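PDB 3T6G: SH2 domain-containing protein 3C from Homo sapiens, which acts as an adapter in signalling for cell adhesion and migration, and whose C-terminal Ras-GEF-like domain has a closed conformation that prevents canonical nucleotide exchange but is required for binding BCAR1. Local coordinates for residues 23-28 with 35-40; 39-44 with 274-279. The protein carries 2 engineered substitutions. One frame throughout, in Å; residues are numbered along the deposited sequence.

In the fold
Both contacts lie on helix 35-46 of the mainly helical, strand-free Cdc25-homology domain. Their centres are about 9 Å apart. Contact 1 packs the first turns of this helix against the preceding loop, residues 23-28. Contact 2 begins where contact 1 ends, sharing Arg39 and Lys40, and packs the next turn on the end of helix 271-276, more than 200 residues later. Contact 1 is thus local in sequence, and contact 2 long-range. The hydroxyl of Ser23 and the carboxylate of Glu275 form a hydrogen bond that joins the two. Together they join the N-terminal part of the fragment to helices near its C-terminal end.

Contact 1 (23-28 with 35-40); sequences SLLIPR and VGLLRK
Leu37, on the first turn of helix 35-46, packs on Leu25 and Ile26 of the loop that precedes the helix. The main interaction is apolar. CD2 of Leu37 meets CD1 of Ile26 at 3.7 Å. It also lies 4.0 Å from CG1 of Ile26, so one methyl touches the outer end of the isoleucine chain. The two side chains cross at about a right angle. The other methyl of Leu37, CD1, lies 4.2 Å from CB of Leu25. CG of Leu37 stands anti to the backbone N (chi1 -179°), which extends the fork of methyls toward the loop.

Leu37 also meets loop backbone. The carbonyl O of Leu25 is 4.0 Å from both CD1 and CD2 of Leu37, a packing contact.

The polar bonds lie inside each segment or go to outside partners. The backbone N of Leu25 makes a weak hydrogen bond to OG of Ser23, at 3.3 Å. At the start of the helix, the side chain of Glu34 takes a hydrogen bond from the backbone N of Leu37. Helix 279-287 adds Phe281 beside both Leu25 and Ile26, and Leu285 beside Leu37.

No hydrogen bond crosses between the two segments. The loop is therefore held to the helix here by the fit of aliphatic groups, in a small apolar cluster of this Ras-GEF-like domain to which helix 279-287 and Phe21 also contribute.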
loop_
_atom_site.group_PDB
_atom_site.type_symbol
_atom_site.label_atom_id
_atom_site.label_comp_id
_atom_site.label_asym_id
_atom_site.label_seq_id
_atom_site.Cartn_x
_atom_site.Cartn_y
_atom_site.Cartn_z
ATOM N N SER A 23 -7.944 -9.376 25.344
ATOM C CA SER A 23 -9.288 -8.789 25.278
ATOM C C SER A 23 -10.322 -9.752 25.846
ATOM O O SER A 23 -9.978 -10.863 26.245
ATOM C CB SER A 23 -9.666 -8.465 23.833
ATOM O OG SER A 23 -11.006 -8.003 23.752
ATOM N N LEU A 24 -11.590 -9.334 25.880
ATOM C CA LEU A 24 -12.684 -10.216 26.313
ATOM C C LEU A 24 -13.061 -11.187 25.200
ATOM O O LEU A 24 -13.487 -12.312 25.459
ATOM C CB LEU A 24 -13.925 -9.416 26.715
ATOM C CG LEU A 24 -14.013 -8.811 28.111
ATOM C CD1 LEU A 24 -15.274 -7.972 28.189
ATOM C CD2 LEU A 24 -14.030 -9.877 29.223
ATOM N N LEU A 25 -12.909 -10.727 23.961
ATOM C CA LEU A 25 -13.119 -11.549 22.779
ATOM C C LEU A 25 -12.007 -12.574 22.620
ATOM O O LEU A 25 -12.268 -13.749 22.396
ATOM C CB LEU A 25 -13.143 -10.662 21.545
ATOM C CG LEU A 25 -14.490 -10.065 21.140
ATOM C CD1 LEU A 25 -15.436 -9.997 22.315
ATOM C CD2 LEU A 25 -14.321 -8.699 20.449
ATOM N N ILE A 26 -10.759 -12.128 22.729
ATOM C CA ILE A 26 -9.638 -13.043 22.555
ATOM C C ILE A 26 -8.908 -13.399 23.851
ATOM O O ILE A 26 -8.061 -12.635 24.309
ATOM C CB ILE A 26 -8.637 -12.506 21.525
ATOM C CG1 ILE A 26 -8.966 -13.088 20.158
ATOM C CG2 ILE A 26 -7.204 -12.851 21.922
ATOM C CD1 ILE A 26 -9.861 -12.203 19.359
ATOM N N PRO A 27 -9.232 -14.575 24.431
ATOM C CA PRO A 27 -8.633 -15.034 25.693
ATOM C C PRO A 27 -7.197 -15.531 25.500
ATOM O O PRO A 27 -6.770 -15.703 24.358
ATOM C CB PRO A 27 -9.560 -16.174 26.133
ATOM C CG PRO A 27 -10.091 -16.723 24.864
ATOM C CD PRO A 27 -10.204 -15.549 23.899
ATOM N N ARG A 28 -6.477 -15.759 26.598
ATOM C CA ARG A 28 -5.037 -15.998 26.542
ATOM C C ARG A 28 -4.580 -16.963 25.446
ATOM O O ARG A 28 -3.854 -16.561 24.537
ATOM C CB ARG A 28 -4.487 -16.427 27.902
ATOM C CG ARG A 28 -2.977 -16.652 27.915
ATOM C CD ARG A 28 -2.376 -16.358 29.288
ATOM N NE ARG A 28 -2.295 -14.921 29.539
ATOM C CZ ARG A 28 -1.895 -14.374 30.683
ATOM N NH1 ARG A 28 -1.537 -15.141 31.708
ATOM N NH2 ARG A 28 -1.856 -13.052 30.800
ATOM N N VAL A 35 -15.476 -21.339 16.893
ATOM C CA VAL A 35 -16.816 -21.104 16.354
ATOM C C VAL A 35 -17.582 -19.999 17.068
ATOM O O VAL A 35 -18.200 -19.149 16.416
ATOM C CB VAL A 35 -17.666 -22.388 16.313
ATOM C CG1 VAL A 35 -16.920 -23.481 15.550
ATOM C CG2 VAL A 35 -18.020 -22.845 17.717
ATOM N N GLY A 36 -17.546 -20.011 18.397
ATOM C CA GLY A 36 -18.225 -18.985 19.168
ATOM C C GLY A 36 -17.773 -17.613 18.706
ATOM O O GLY A 36 -18.583 -16.704 18.509
ATOM N N LEU A 37 -16.465 -17.476 18.509
ATOM C CA LEU A 37 -15.866 -16.188 18.186
ATOM C C LEU A 37 -16.172 -15.786 16.755
ATOM O O LEU A 37 -16.481 -14.629 16.478
ATOM C CB LEU A 37 -14.355 -16.217 18.441
ATOM C CG LEU A 37 -13.573 -14.926 18.178
ATOM C CD1 LEU A 37 -14.238 -13.736 18.864
ATOM C CD2 LEU A 37 -12.106 -15.072 18.615
ATOM N N LEU A 38 -16.089 -16.736 15.839
ATOM C CA LEU A 38 -16.574 -16.474 14.484
ATOM C C LEU A 38 -18.024 -15.981 14.545
ATOM O O LEU A 38 -18.396 -15.013 13.871
ATOM C CB LEU A 38 -16.464 -17.729 13.620
ATOM C CG LEU A 38 -15.014 -18.115 13.361
ATOM C CD1 LEU A 38 -14.890 -19.543 12.854
ATOM C CD2 LEU A 38 -14.410 -17.122 12.399
ATOM N N ARG A 39 -18.830 -16.627 15.384
ATOM C CA ARG A 39 -20.229 -16.252 15.501
ATOM C C ARG A 39 -20.369 -14.822 16.042
ATOM O O ARG A 39 -21.124 -14.012 15.485
ATOM C CB ARG A 39 -20.983 -17.271 16.362
ATOM C CG ARG A 39 -22.486 -17.011 16.521
ATOM C CD ARG A 39 -23.116 -17.959 17.552
ATOM N NE ARG A 39 -22.338 -18.003 18.793
ATOM C CZ ARG A 39 -22.052 -16.939 19.550
ATOM N NH1 ARG A 39 -22.480 -15.730 19.206
ATOM N NH2 ARG A 39 -21.327 -17.080 20.657
ATOM N N LYS A 40 -19.633 -14.505 17.111
ATOM C CA LYS A 40 -19.657 -13.157 17.682
ATOM C C LYS A 40 -19.239 -12.121 16.639
ATOM O O LYS A 40 -19.906 -11.099 16.445
ATOM C CB LYS A 40 -18.730 -13.061 18.899
ATOM C CG LYS A 40 -19.332 -12.310 20.093
ATOM C CD LYS A 40 -19.965 -10.985 19.673
ATOM C CE LYS A 40 -20.897 -10.437 20.753
ATOM N NZ LYS A 40 -21.958 -9.548 20.181
#

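Contact 2 (39-44 with 274-279); sequences RKVKEL and LEVFST
Val276 reaches from the last turn of helix 271-276 to Val41 and Leu44 of helix 35-46. Its CB points toward that helix but makes no close approach itself. The touching is done by the two methyls beyond it, and they have different partners. CG1 meets CG1 of Val41 at 3.8 Å. CG2 meets CD1 of Leu44 at 3.6 Å, and it lies 4.2 Å from CB of Leu44. CG1 is anti to the backbone N (chi1 170°) and CG2 anti to the carbonyl carbon; from these positions CG1 faces Val41 and CG2 faces Leu44.

Those neighbours are three residues apart on helix 35-46 and lie on the same side of it. Val41 offers its CG1 methyl, and Leu44 offers one branch, CD1. Both side chains cross that of Val276 obliquely. The backbones come nearest at the same place, with the CA atoms of Val41 and Val276 6.7 Å apart. Met109 of helix 93-115 packs on both valines, and Phe281 of helix 279-287 packs on Val41.

Charged groups of helix 35-46 make their bonds elsewhere. Arg39 NH1 and Glu43 OE2 form a salt bridge of 2.9 Å along the helix, with a bent, weak hydrogen bond. Lys42 forms a salt bridge with Asp113 of helix 93-115. On the other segment, Ser278 is the N-cap of the next helix, its OG accepting from the backbone N of Phe281.

All three touching residues are buried, and no hydrogen bond joins the segments. This is plain hydrophobic core packing: aliphatic groups, mostly methyls, join these two segments, which are far apart in sequence.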
loop_
_atom_site.group_PDB
_atom_site.type_symbol
_atom_site.label_atom_id
_atom_site.label_comp_id
_atom_site.label_asym_id
_atom_site.label_seq_id
_atom_site.Cartn_x
_atom_site.Cartn_y
_atom_site.Cartn_z
ATOM N N ARG A 39 -18.830 -16.627 15.384
ATOM C CA ARG A 39 -20.229 -16.252 15.501
ATOM C C ARG A 39 -20.369 -14.822 16.042
ATOM O O ARG A 39 -21.124 -14.012 15.485
ATOM C CB ARG A 39 -20.983 -17.271 16.362
ATOM C CG ARG A 39 -22.486 -17.011 16.521
ATOM C CD ARG A 39 -23.116 -17.959 17.552
ATOM N NE ARG A 39 -22.338 -18.003 18.793
ATOM C CZ ARG A 39 -22.052 -16.939 19.550
ATOM N NH1 ARG A 39 -22.480 -15.730 19.206
ATOM N NH2 ARG A 39 -21.327 -17.080 20.657
ATOM N N LYS A 40 -19.633 -14.505 17.111
ATOM C CA LYS A 40 -19.657 -13.157 17.682
ATOM C C LYS A 40 -19.239 -12.121 16.639
ATOM O O LYS A 40 -19.906 -11.099 16.445
ATOM C CB LYS A 40 -18.730 -13.061 18.899
ATOM C CG LYS A 40 -19.332 -12.310 20.093
ATOM C CD LYS A 40 -19.965 -10.985 19.673
ATOM C CE LYS A 40 -20.897 -10.437 20.753
ATOM N NZ LYS A 40 -21.958 -9.548 20.181
ATOM N N VAL A 41 -18.132 -12.390 15.956
ATOM C CA VAL A 41 -17.671 -11.496 14.897
ATOM C C VAL A 41 -18.759 -11.307 13.830
ATOM O O VAL A 41 -19.045 -10.178 13.430
ATOM C CB VAL A 41 -16.321 -11.980 14.291
ATOM C CG1 VAL A 41 -15.861 -11.078 13.139
ATOM C CG2 VAL A 41 -15.269 -12.039 15.378
ATOM N N LYS A 42 -19.371 -12.397 13.369
ATOM C CA LYS A 42 -20.471 -12.276 12.395
ATOM C C LYS A 42 -21.618 -11.460 12.992
ATOM O O LYS A 42 -22.158 -10.543 12.356
ATOM C CB LYS A 42 -20.987 -13.647 11.963
ATOM C CG LYS A 42 -22.206 -13.583 11.050
ATOM C CD LYS A 42 -22.727 -14.980 10.727
ATOM C CE LYS A 42 -21.611 -15.851 10.151
ATOM N NZ LYS A 42 -21.069 -15.320 8.866
ATOM N N GLU A 43 -21.984 -11.795 14.225
ATOM C CA GLU A 43 -22.965 -10.995 14.929
ATOM C C GLU A 43 -22.555 -9.525 14.927
ATOM O O GLU A 43 -23.340 -8.673 14.523
ATOM C CB GLU A 43 -23.197 -11.525 16.344
ATOM C CG GLU A 43 -24.176 -12.703 16.373
ATOM C CD GLU A 43 -24.174 -13.489 17.680
ATOM O OE1 GLU A 43 -23.684 -12.969 18.713
ATOM O OE2 GLU A 43 -24.668 -14.641 17.662
ATOM N N LEU A 44 -21.319 -9.224 15.338
ATOM C CA LEU A 44 -20.891 -7.823 15.444
ATOM C C LEU A 44 -20.970 -7.090 14.115
ATOM O O LEU A 44 -21.423 -5.953 14.065
ATOM C CB LEU A 44 -19.490 -7.706 16.040
ATOM C CG LEU A 44 -19.442 -8.105 17.515
ATOM C CD1 LEU A 44 -18.023 -8.422 17.927
ATOM C CD2 LEU A 44 -20.076 -7.034 18.421
ATOM N N LEU A 274 -14.387 -1.848 16.776
ATOM C CA LEU A 274 -12.978 -1.484 16.552
ATOM C C LEU A 274 -12.125 -2.721 16.746
ATOM O O LEU A 274 -11.271 -3.021 15.906
ATOM C CB LEU A 274 -12.491 -0.348 17.461
ATOM C CG LEU A 274 -13.097 1.028 17.177
ATOM C CD1 LEU A 274 -12.520 2.118 18.051
ATOM C CD2 LEU A 274 -12.894 1.384 15.751
ATOM N N GLU A 275 -12.369 -3.482 17.812
ATOM C CA GLU A 275 -11.569 -4.700 17.965
ATOM C C GLU A 275 -11.581 -5.563 16.692
ATOM O O GLU A 275 -10.515 -6.030 16.238
ATOM C CB GLU A 275 -12.028 -5.519 19.149
ATOM C CG GLU A 275 -11.108 -6.665 19.479
ATOM C CD GLU A 275 -11.191 -7.044 20.950
ATOM O OE1 GLU A 275 -11.747 -6.240 21.738
ATOM O OE2 GLU A 275 -10.710 -8.142 21.322
ATOM N N VAL A 276 -12.782 -5.742 16.113
ATOM C CA VAL A 276 -13.005 -6.651 14.977
ATOM C C VAL A 276 -12.160 -6.244 13.777
ATOM O O VAL A 276 -11.647 -7.077 13.039
ATOM C CB VAL A 276 -14.516 -6.693 14.588
ATOM C CG1 VAL A 276 -14.711 -7.419 13.301
ATOM C CG2 VAL A 276 -15.361 -7.355 15.710
ATOM N N PHE A 277 -11.993 -4.936 13.621
ATOM C CA PHE A 277 -11.269 -4.354 12.508
ATOM C C PHE A 277 -9.807 -4.070 12.855
ATOM O O PHE A 277 -9.138 -3.264 12.187
ATOM C CB PHE A 277 -11.961 -3.064 12.080
ATOM C CG PHE A 277 -13.201 -3.296 11.295
ATOM C CD1 PHE A 277 -13.175 -4.124 10.169
ATOM C CD2 PHE A 277 -14.405 -2.725 11.685
ATOM C CE1 PHE A 277 -14.332 -4.360 9.438
ATOM C CE2 PHE A 277 -15.567 -2.955 10.956
ATOM C CZ PHE A 277 -15.531 -3.775 9.840
ATOM N N SER A 278 -9.322 -4.721 13.906
ATOM C CA SER A 278 -7.934 -4.580 14.286
ATOM C C SER A 278 -7.157 -5.813 13.808
ATOM O O SER A 278 -7.626 -6.956 13.992
ATOM C CB SER A 278 -7.797 -4.383 15.802
ATOM O OG SER A 278 -7.179 -5.503 16.411
ATOM N N THR A 279 -5.984 -5.570 13.197
ATOM C CA THR A 279 -5.173 -6.623 12.557
ATOM C C THR A 279 -4.665 -7.665 13.554
ATOM O O THR A 279 -4.683 -8.874 13.275
ATOM C CB THR A 279 -3.961 -6.052 11.811
ATOM O OG1 THR A 279 -4.403 -5.153 10.789
ATOM C CG2 THR A 279 -3.164 -7.183 11.184
#